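Local structure of basic helix-loop-helix, putative, expressed (Oryza sativa subsp. japonica, 5LW0) at residues Thr112-Gln115 against Arg121-Val124; Gln153-Glu158 against Pro172-Ser177; Asp161-Arg164 against Ser168-Val171; Ile189-Pro194 against Thr220-Asn225. The protein binds ADP-ribose through its macrodomain, the part present here, and probably acts in processes linked to DNA interstrand crosslink repair. All coordinates share one frame; numbering follows the deposited sequence.

Interaction 1 (Thr112-Gln115 against Arg121-Val124); sequences TQLQ and RCNV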
# COMPACT_ATOMS: atom_id res chain seq x y z
N THR A 112 5.20 3.47 8.98
CA THR A 112 4.86 3.16 10.37
C THR A 112 5.09 4.33 11.33
O THR A 112 4.84 4.18 12.51
CB THR A 112 5.65 1.95 10.88
OG1 THR A 112 7.03 2.28 11.01
CG2 THR A 112 5.53 0.80 9.92
N GLN A 113 5.52 5.49 10.79
CA GLN A 113 5.74 6.67 11.61
C GLN A 113 5.19 7.93 10.92
O GLN A 113 5.80 9.05 11.03
CB GLN A 113 7.23 6.85 11.87
CG GLN A 113 7.89 5.66 12.56
CD GLN A 113 9.36 5.92 12.95
OE1 GLN A 113 9.64 6.61 13.90
NE2 GLN A 113 10.27 5.38 12.18
N LEU A 114 4.05 7.81 10.25
CA LEU A 114 3.56 8.93 9.53
C LEU A 114 3.13 10.11 10.44
O LEU A 114 3.31 11.23 10.06
CB LEU A 114 2.39 8.53 8.62
CG LEU A 114 2.87 7.70 7.46
CD1 LEU A 114 1.68 7.06 6.74
CD2 LEU A 114 3.76 8.47 6.53
N GLN A 115 2.44 9.83 11.54
CA GLN A 115 1.97 10.90 12.44
C GLN A 115 3.14 11.44 13.27
O GLN A 115 3.41 12.66 13.27
CB GLN A 115 0.87 10.42 13.34
CG GLN A 115 0.41 11.48 14.34
CD GLN A 115 -0.87 11.08 15.04
OE1 GLN A 115 -0.93 10.03 15.70
NE2 GLN A 115 -1.88 11.92 14.94
N ARG A 121 -1.37 12.47 9.73
CA ARG A 121 -2.10 11.26 10.22
C ARG A 121 -2.88 10.60 9.12
O ARG A 121 -3.63 11.26 8.34
CB ARG A 121 -2.97 11.40 11.51
CG ARG A 121 -3.55 10.02 12.09
CD ARG A 121 -4.61 10.24 13.23
NE ARG A 121 -5.43 9.01 13.46
CZ ARG A 121 -6.14 8.72 14.56
NH1 ARG A 121 -6.14 9.57 15.60
NH2 ARG A 121 -6.82 7.50 14.66
N CYS A 122 -2.61 9.34 9.03
CA CYS A 122 -3.28 8.42 8.04
C CYS A 122 -3.73 7.21 8.81
O CYS A 122 -2.92 6.43 9.29
CB CYS A 122 -2.38 7.94 6.82
SG CYS A 122 -1.50 9.26 5.94
N ASN A 123 -5.05 6.97 8.82
CA ASN A 123 -5.61 5.87 9.66
C ASN A 123 -5.49 4.50 9.00
O ASN A 123 -5.55 3.48 9.67
CB ASN A 123 -7.08 6.11 9.99
CG ASN A 123 -7.30 7.22 10.99
OD1 ASN A 123 -6.46 8.04 11.23
ND2 ASN A 123 -8.52 7.28 11.50
N VAL A 124 -5.40 4.45 7.67
CA VAL A 124 -5.31 3.17 7.00
C VAL A 124 -3.99 3.11 6.28
O VAL A 124 -3.63 4.02 5.55
CB VAL A 124 -6.46 2.96 6.00
CG1 VAL A 124 -6.39 1.56 5.39
CG2 VAL A 124 -7.81 3.21 6.66
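L114 meets C122, and Q115 meets R121, within the loop between strands 104-108 and 124-128. The loop belongs to the macrodomain, with the L114 side chain about 7 Å from the bound ADP-ribose. The L114 pair is apolar. L114 CD1 sits 3.9 Å from C122 SG and 4.2 Å from C122 CB. C122 was modelled in two conformers, so the sulfur contact holds for one of them. Both residues are buried, and both also touch A39 of strand 37-40.

The second pair is a contact of aliphatic chain with amide. Q115 and R121 lie side by side and point the same way. Each places CG opposite its own N (chi1 177° for Q115, -171° for R121). From there the R121 chain runs extended out to NE. Q115 CD lies 4.1 Å from R121 CB, alongside the methylene chain. The amide and guanidinium planes are 69° apart, so the two groups are not stacked.

Polar bonds hold the far end of R121. R121 NE donates to N123 OD1 at 2.6 Å. This bond is bent, with an N-H...O angle of 136°. NH2 also bonds to G184 O, while N123 OD1 takes a further bond from S34 OG. With R121 replaced by an alanine, N123 OD1 and G184 O would probably each lose a partner and the flank of Q115 would be uncovered.

The chemistry is layered: apolar groups inside, partly exposed polar chains further out. The guanidinium is held by its neighbours in sequence and fold rather than by Q115.

Interaction 2 (Gln153-Glu158 against Pro172-Ser177); sequences QRATKE and PLPSTS
The R154 chain starts out trans (chi1 -172°) and then bends at chi3 (74°), which swings its guanidinium over to P174. This joins helix 150-159 of the macrodomain to the turn that leads from strand 167-172 into helix 178-183. P174 to S177 form a type I beta turn, closed by S177 N bonding to P174 O at 3.0 Å. S177 is the N-cap of helix 178-183: its OG bonds to L179 N, and it also bonds to A148 O.

The guanidinium meets the proline ring obliquely. R154 NH1 lies 3.7 Å from P174 CG, a van der Waals contact on the ring carbons. The charge of R154 is met elsewhere, by a salt bridge from NH2 to D151. D151 also bonds to T176 OG1, so one carboxylate ties the arginine and the turn together.

Deeper in, A155 carries the rest of the contact. It points toward the turn and is buried, with P172 O and the P174 ring both on that side. A155 CB lies 4.1 Å from P174 CD. The nearer partner is a carbonyl oxygen: A155 CB is 3.5 Å from P172 O.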
# COMPACT_ATOMS: atom_id res chain seq x y z
N GLN A 153 -0.65 -9.97 13.80
CA GLN A 153 -0.66 -11.40 13.37
C GLN A 153 -1.98 -12.09 13.87
O GLN A 153 -2.65 -12.79 13.10
CB GLN A 153 0.62 -12.13 13.80
CG GLN A 153 0.67 -13.53 13.23
CD GLN A 153 2.05 -14.18 13.31
OE1 GLN A 153 2.84 -13.88 14.21
NE2 GLN A 153 2.34 -15.02 12.34
N ARG A 154 -2.40 -11.82 15.12
CA ARG A 154 -3.68 -12.34 15.62
C ARG A 154 -4.87 -11.89 14.78
O ARG A 154 -5.70 -12.69 14.37
CB ARG A 154 -3.88 -11.94 17.09
CG ARG A 154 -5.07 -12.58 17.76
CD ARG A 154 -5.17 -12.17 19.23
NE ARG A 154 -5.64 -10.79 19.41
CZ ARG A 154 -4.87 -9.75 19.76
NH1 ARG A 154 -5.42 -8.56 19.89
NH2 ARG A 154 -3.55 -9.90 19.99
N ALA A 155 -4.90 -10.60 14.44
CA ALA A 155 -6.00 -10.06 13.71
C ALA A 155 -6.02 -10.55 12.28
O ALA A 155 -7.11 -10.85 11.72
CB ALA A 155 -5.96 -8.56 13.76
N THR A 156 -4.85 -10.70 11.69
CA THR A 156 -4.76 -11.10 10.28
C THR A 156 -5.26 -12.55 10.13
O THR A 156 -6.03 -12.86 9.20
CB THR A 156 -3.33 -10.96 9.78
OG1 THR A 156 -2.92 -9.59 9.82
CG2 THR A 156 -3.19 -11.51 8.40
N LYS A 157 -4.86 -13.42 11.07
CA LYS A 157 -5.29 -14.83 11.05
C LYS A 157 -6.82 -15.00 11.14
O LYS A 157 -7.36 -15.95 10.61
CB LYS A 157 -4.64 -15.61 12.21
CG LYS A 157 -3.18 -15.90 12.00
CD LYS A 157 -2.73 -16.94 13.02
CE LYS A 157 -1.47 -16.52 13.72
NZ LYS A 157 -0.32 -16.56 12.80
N GLU A 158 -7.50 -14.06 11.77
CA GLU A 158 -8.96 -14.01 11.77
C GLU A 158 -9.62 -13.61 10.45
O GLU A 158 -10.79 -13.92 10.23
CB GLU A 158 -9.43 -13.12 12.91
CG GLU A 158 -9.00 -13.66 14.27
CD GLU A 158 -9.05 -12.64 15.40
OE1 GLU A 158 -9.36 -11.45 15.15
OE2 GLU A 158 -8.76 -13.04 16.56
N PRO A 172 -8.64 -5.11 10.64
CA PRO A 172 -8.69 -4.06 11.66
C PRO A 172 -7.61 -4.25 12.68
O PRO A 172 -7.33 -5.38 13.08
CB PRO A 172 -10.07 -4.24 12.32
CG PRO A 172 -10.74 -5.30 11.59
CD PRO A 172 -9.76 -6.04 10.73
N LEU A 173 -6.93 -3.16 13.03
CA LEU A 173 -5.78 -3.22 13.93
C LEU A 173 -6.26 -2.92 15.36
O LEU A 173 -6.79 -1.84 15.60
CB LEU A 173 -4.73 -2.16 13.53
CG LEU A 173 -3.47 -2.15 14.37
CD1 LEU A 173 -2.69 -3.44 14.28
CD2 LEU A 173 -2.57 -0.98 14.04
N PRO A 174 -6.12 -3.89 16.29
CA PRO A 174 -6.58 -3.65 17.66
C PRO A 174 -6.00 -2.40 18.26
O PRO A 174 -4.85 -2.05 18.02
CB PRO A 174 -6.07 -4.89 18.39
CG PRO A 174 -6.06 -5.94 17.35
CD PRO A 174 -5.57 -5.22 16.13
N SER A 175 -6.81 -1.71 19.07
CA SER A 175 -6.41 -0.46 19.66
C SER A 175 -5.22 -0.62 20.62
O SER A 175 -4.48 0.32 20.89
CB SER A 175 -7.58 0.14 20.39
OG SER A 175 -7.38 1.51 20.57
N THR A 176 -4.99 -1.84 21.06
CA THR A 176 -3.85 -2.12 21.93
C THR A 176 -2.52 -2.10 21.20
O THR A 176 -1.44 -2.13 21.82
CB THR A 176 -4.02 -3.53 22.58
OG1 THR A 176 -4.34 -4.48 21.57
CG2 THR A 176 -5.14 -3.53 23.59
N SER A 177 -2.54 -2.06 19.86
CA SER A 177 -1.31 -2.07 19.11
C SER A 177 -0.57 -0.76 19.30
O SER A 177 -1.16 0.29 19.14
CB SER A 177 -1.58 -2.28 17.62
OG SER A 177 -0.37 -2.17 16.90

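Interaction 3 (Asp161-Arg164 against Ser168-Val171); sequences DTLR and SVAV
L163 lays a methyl on the flat peptide group that joins S168 to V169. L163 CD2 stands almost straight above the carbonyl carbon, 3.9 Å from S168 C and 4.0 Å from S168 CA. It therefore touches the face of the peptide. The S168 side chain leaves from the other face. There its OG bonds to S221 OG and N225 ND2 of helix 208-230. V169 carries backbone hydrogen bonds to H190 of the neighbouring strand, and these keep the peptide aligned in the sheet.

The same methyl also reaches a side chain. V169 points toward the loop, and V169 CG1 lies 4.1 Å from L163 CD2. V169 CG1 stands between its own backbone N and carbonyl carbon (chi1 61°), and this rotation brings it over to the leucine. L163 has CG beside its backbone N (chi1 -75°). Its chi2 of 180° extends CD1, so the other branch, CD2, is the one that turns to the strand.

Strand 167-172 is an outer strand of the macrodomain sheet and runs antiparallel to strand 187-192. Segment 161-164 is the loop that leads from helix 150-159 back into this strand. L163 covers one side of the strand, while helix 208-230 lies on the other, as expected of a three-layered alpha/beta/alpha fold.

L163 is buried and has further apolar neighbours in L192 and L133. The bound ADP-ribose lies about 10 Å from the L163 side chain.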
# COMPACT_ATOMS: atom_id res chain seq x y z
N ASP A 161 -6.10 -16.61 5.46
CA ASP A 161 -4.94 -17.49 5.64
C ASP A 161 -3.92 -17.34 4.53
O ASP A 161 -2.78 -17.76 4.68
CB ASP A 161 -5.36 -18.96 5.69
CG ASP A 161 -5.95 -19.44 4.39
OD1 ASP A 161 -6.96 -18.87 3.98
OD2 ASP A 161 -5.43 -20.42 3.78
N THR A 162 -4.32 -16.80 3.38
CA THR A 162 -3.37 -16.61 2.30
C THR A 162 -3.86 -15.49 1.44
O THR A 162 -5.04 -15.09 1.53
CB THR A 162 -3.22 -17.84 1.35
OG1 THR A 162 -4.47 -18.09 0.70
CG2 THR A 162 -2.83 -19.10 2.08
N LEU A 163 -2.96 -14.98 0.59
CA LEU A 163 -3.33 -14.13 -0.57
C LEU A 163 -2.81 -14.74 -1.83
O LEU A 163 -1.71 -15.38 -1.85
CB LEU A 163 -2.68 -12.72 -0.44
CG LEU A 163 -3.33 -11.81 0.57
CD1 LEU A 163 -2.62 -10.45 0.62
CD2 LEU A 163 -4.82 -11.62 0.28
N ARG A 164 -3.52 -14.53 -2.91
CA ARG A 164 -3.01 -14.80 -4.22
C ARG A 164 -2.63 -13.50 -4.88
O ARG A 164 -3.14 -12.42 -4.49
CB ARG A 164 -4.01 -15.61 -5.05
CG ARG A 164 -4.31 -17.00 -4.42
CD ARG A 164 -5.32 -17.81 -5.21
NE ARG A 164 -5.68 -19.06 -4.55
CZ ARG A 164 -6.78 -19.77 -4.81
NH1 ARG A 164 -7.70 -19.33 -5.67
NH2 ARG A 164 -6.99 -20.90 -4.15
N SER A 168 -6.00 -8.47 -2.02
CA SER A 168 -5.67 -7.81 -0.78
C SER A 168 -6.70 -8.20 0.27
O SER A 168 -7.76 -8.76 -0.08
CB SER A 168 -5.62 -6.31 -0.95
OG SER A 168 -6.88 -5.80 -1.28
N VAL A 169 -6.39 -7.95 1.54
CA VAL A 169 -7.32 -8.19 2.64
C VAL A 169 -7.15 -7.12 3.72
O VAL A 169 -6.06 -6.78 4.07
CB VAL A 169 -7.15 -9.62 3.25
CG1 VAL A 169 -5.80 -9.84 3.79
CG2 VAL A 169 -8.22 -9.87 4.32
N ALA A 170 -8.28 -6.56 4.16
CA ALA A 170 -8.32 -5.53 5.15
C ALA A 170 -8.40 -6.12 6.48
O ALA A 170 -9.25 -7.01 6.74
CB ALA A 170 -9.51 -4.61 4.93
N VAL A 171 -7.55 -5.64 7.37
CA VAL A 171 -7.51 -6.18 8.76
C VAL A 171 -7.66 -5.03 9.72
O VAL A 171 -6.84 -4.11 9.72
CB VAL A 171 -6.17 -6.89 9.00
CG1 VAL A 171 -6.10 -7.42 10.44
CG2 VAL A 171 -5.97 -8.03 7.99

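Interaction 4 (Ile189-Pro194 against Thr220-Asn225); sequences IHVLGP and TSLFEN. With PO4 (phosphate ion), chain D.
I189, V191 and L222 belong to the hydrophobic core of the macrodomain, where the last long helix, 208-230, lies on the central sheet. Strand 189-192 and helix 220-225 run nearly antiparallel. Their axes make an angle of 166° and come within 9.0 Å.

One leucine branch does most of the touching. L222 CG is anti to the backbone N (chi1 170°), which carries CD1 toward the strand. L222 CD1 lies 3.6 Å from I189 CG2 and 3.8 Å from V191 CG2. It thus fits against two strand residues that point to the same side of the sheet. The leucine and valine side chains cross at about a right angle. I189 also reaches further along the helix: I189 CD1 lies 4.2 Å from N225 CB.

The polar end of N225 is taken up by S168 of strand 167-172. At the other end of the helix segment, T220 OG1 donates to O2 of a phosphate ion at 2.7 Å. The phosphate probably comes from the crystallisation liquor.

Between strand and helix the contact is therefore made of methyl and methylene groups. It holds by close fit and burial, while the polar groups of the helix segment find their partners beside the core.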
# COMPACT_ATOMS: atom_id res chain seq x y z
N ILE A 189 -4.16 -2.94 5.31
CA ILE A 189 -4.58 -3.73 4.18
C ILE A 189 -3.37 -4.41 3.61
O ILE A 189 -2.52 -3.76 3.00
CB ILE A 189 -5.30 -2.85 3.09
CG1 ILE A 189 -6.44 -2.06 3.71
CG2 ILE A 189 -5.75 -3.76 1.96
CD1 ILE A 189 -7.10 -1.06 2.76
N HIS A 190 -3.30 -5.75 3.76
CA HIS A 190 -2.24 -6.53 3.17
C HIS A 190 -2.54 -6.68 1.67
O HIS A 190 -3.62 -7.13 1.32
CB HIS A 190 -2.21 -7.91 3.77
CG HIS A 190 -1.96 -7.93 5.25
ND1 HIS A 190 -0.78 -7.51 5.82
CD2 HIS A 190 -2.70 -8.42 6.26
CE1 HIS A 190 -0.81 -7.73 7.13
NE2 HIS A 190 -1.98 -8.26 7.42
N VAL A 191 -1.55 -6.45 0.83
CA VAL A 191 -1.68 -6.53 -0.63
C VAL A 191 -0.58 -7.44 -1.16
O VAL A 191 0.59 -7.30 -0.71
CB VAL A 191 -1.45 -5.17 -1.26
CG1 VAL A 191 -1.74 -5.28 -2.73
CG2 VAL A 191 -2.30 -4.11 -0.61
N LEU A 192 -0.90 -8.35 -2.05
CA LEU A 192 0.14 -9.20 -2.67
C LEU A 192 0.28 -8.77 -4.13
O LEU A 192 -0.63 -8.98 -4.95
CB LEU A 192 -0.21 -10.67 -2.59
CG LEU A 192 0.89 -11.60 -3.17
CD1 LEU A 192 2.17 -11.46 -2.40
CD2 LEU A 192 0.39 -13.02 -3.17
N GLY A 193 1.44 -8.22 -4.48
CA GLY A 193 1.67 -7.86 -5.84
C GLY A 193 2.30 -9.00 -6.64
O GLY A 193 2.67 -9.98 -6.05
N PRO A 194 2.49 -8.79 -7.95
CA PRO A 194 3.23 -9.77 -8.77
C PRO A 194 4.65 -9.82 -8.42
O PRO A 194 5.29 -8.77 -8.02
CB PRO A 194 3.04 -9.23 -10.19
CG PRO A 194 2.85 -7.78 -10.02
CD PRO A 194 2.08 -7.63 -8.73
N THR A 220 -6.13 -2.00 -7.56
CA THR A 220 -7.62 -1.83 -7.54
C THR A 220 -8.22 -2.53 -6.35
O THR A 220 -9.07 -1.95 -5.66
CB THR A 220 -8.21 -2.28 -8.85
OG1 THR A 220 -7.69 -1.39 -9.86
CG2 THR A 220 -9.76 -2.14 -8.82
N SER A 221 -7.67 -3.69 -5.98
CA SER A 221 -8.16 -4.44 -4.87
C SER A 221 -7.91 -3.65 -3.54
O SER A 221 -8.80 -3.56 -2.65
CB SER A 221 -7.47 -5.82 -4.80
OG SER A 221 -7.91 -6.52 -3.65
N LEU A 222 -6.71 -3.13 -3.41
CA LEU A 222 -6.32 -2.27 -2.31
C LEU A 222 -7.29 -1.09 -2.16
O LEU A 222 -7.84 -0.87 -1.07
CB LEU A 222 -4.94 -1.76 -2.49
CG LEU A 222 -4.45 -0.66 -1.57
CD1 LEU A 222 -4.54 -1.09 -0.10
CD2 LEU A 222 -3.08 -0.21 -1.97
N PHE A 223 -7.50 -0.37 -3.23
CA PHE A 223 -8.30 0.83 -3.17
C PHE A 223 -9.73 0.53 -2.92
O PHE A 223 -10.40 1.23 -2.16
CB PHE A 223 -8.13 1.67 -4.42
CG PHE A 223 -6.71 2.20 -4.66
CD1 PHE A 223 -5.81 2.43 -3.65
CD2 PHE A 223 -6.28 2.42 -5.96
CE1 PHE A 223 -4.57 2.92 -3.90
CE2 PHE A 223 -5.03 2.90 -6.20
CZ PHE A 223 -4.16 3.10 -5.20
N GLU A 224 -10.22 -0.57 -3.47
CA GLU A 224 -11.62 -1.01 -3.20
C GLU A 224 -11.82 -1.45 -1.75
O GLU A 224 -12.85 -1.12 -1.11
CB GLU A 224 -12.06 -2.11 -4.16
CG GLU A 224 -12.34 -1.64 -5.56
CD GLU A 224 -13.70 -0.97 -5.70
OE1 GLU A 224 -14.61 -1.22 -4.88
OE2 GLU A 224 -13.85 -0.25 -6.68
N ASN A 225 -10.85 -2.17 -1.19
CA ASN A 225 -10.90 -2.49 0.25
C ASN A 225 -10.88 -1.25 1.10
O ASN A 225 -11.54 -1.19 2.10
CB ASN A 225 -9.76 -3.44 0.60
CG ASN A 225 -10.19 -4.88 0.55
OD1 ASN A 225 -11.19 -5.25 1.19
ND2 ASN A 225 -9.33 -5.74 0.00
P PO4 D . -9.23 -0.16 -13.00
O1 PO4 D . -7.92 0.72 -12.89
O2 PO4 D . -9.08 -1.40 -12.12
O3 PO4 D . -9.51 -0.49 -14.52
O4 PO4 D . -10.42 0.65 -12.47

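Overall arrangement
Interaction 1 comes first and closes a short loop of five residues just before strand 124-128. Interaction 2 then closes the longer path from helix 150-159 through strand 167-172 to the following turn. Interaction 3 is nested inside that path. Interaction 4 follows in series and spans the segment from strand 187-192 to helix 208-230. V124 packs on I189, so interaction 1 meets interaction 4 through neighbouring strands. V171 packs on A155, which joins interactions 2 and 3. T156 probably bonds to H190, linking interaction 2 to strand 187-192. Interactions 3 and 4, with centres about 8 Å apart, sit on adjacent strands, 167-172 and 187-192, and S168 joins them through probable hydrogen bonds to S221 and N225.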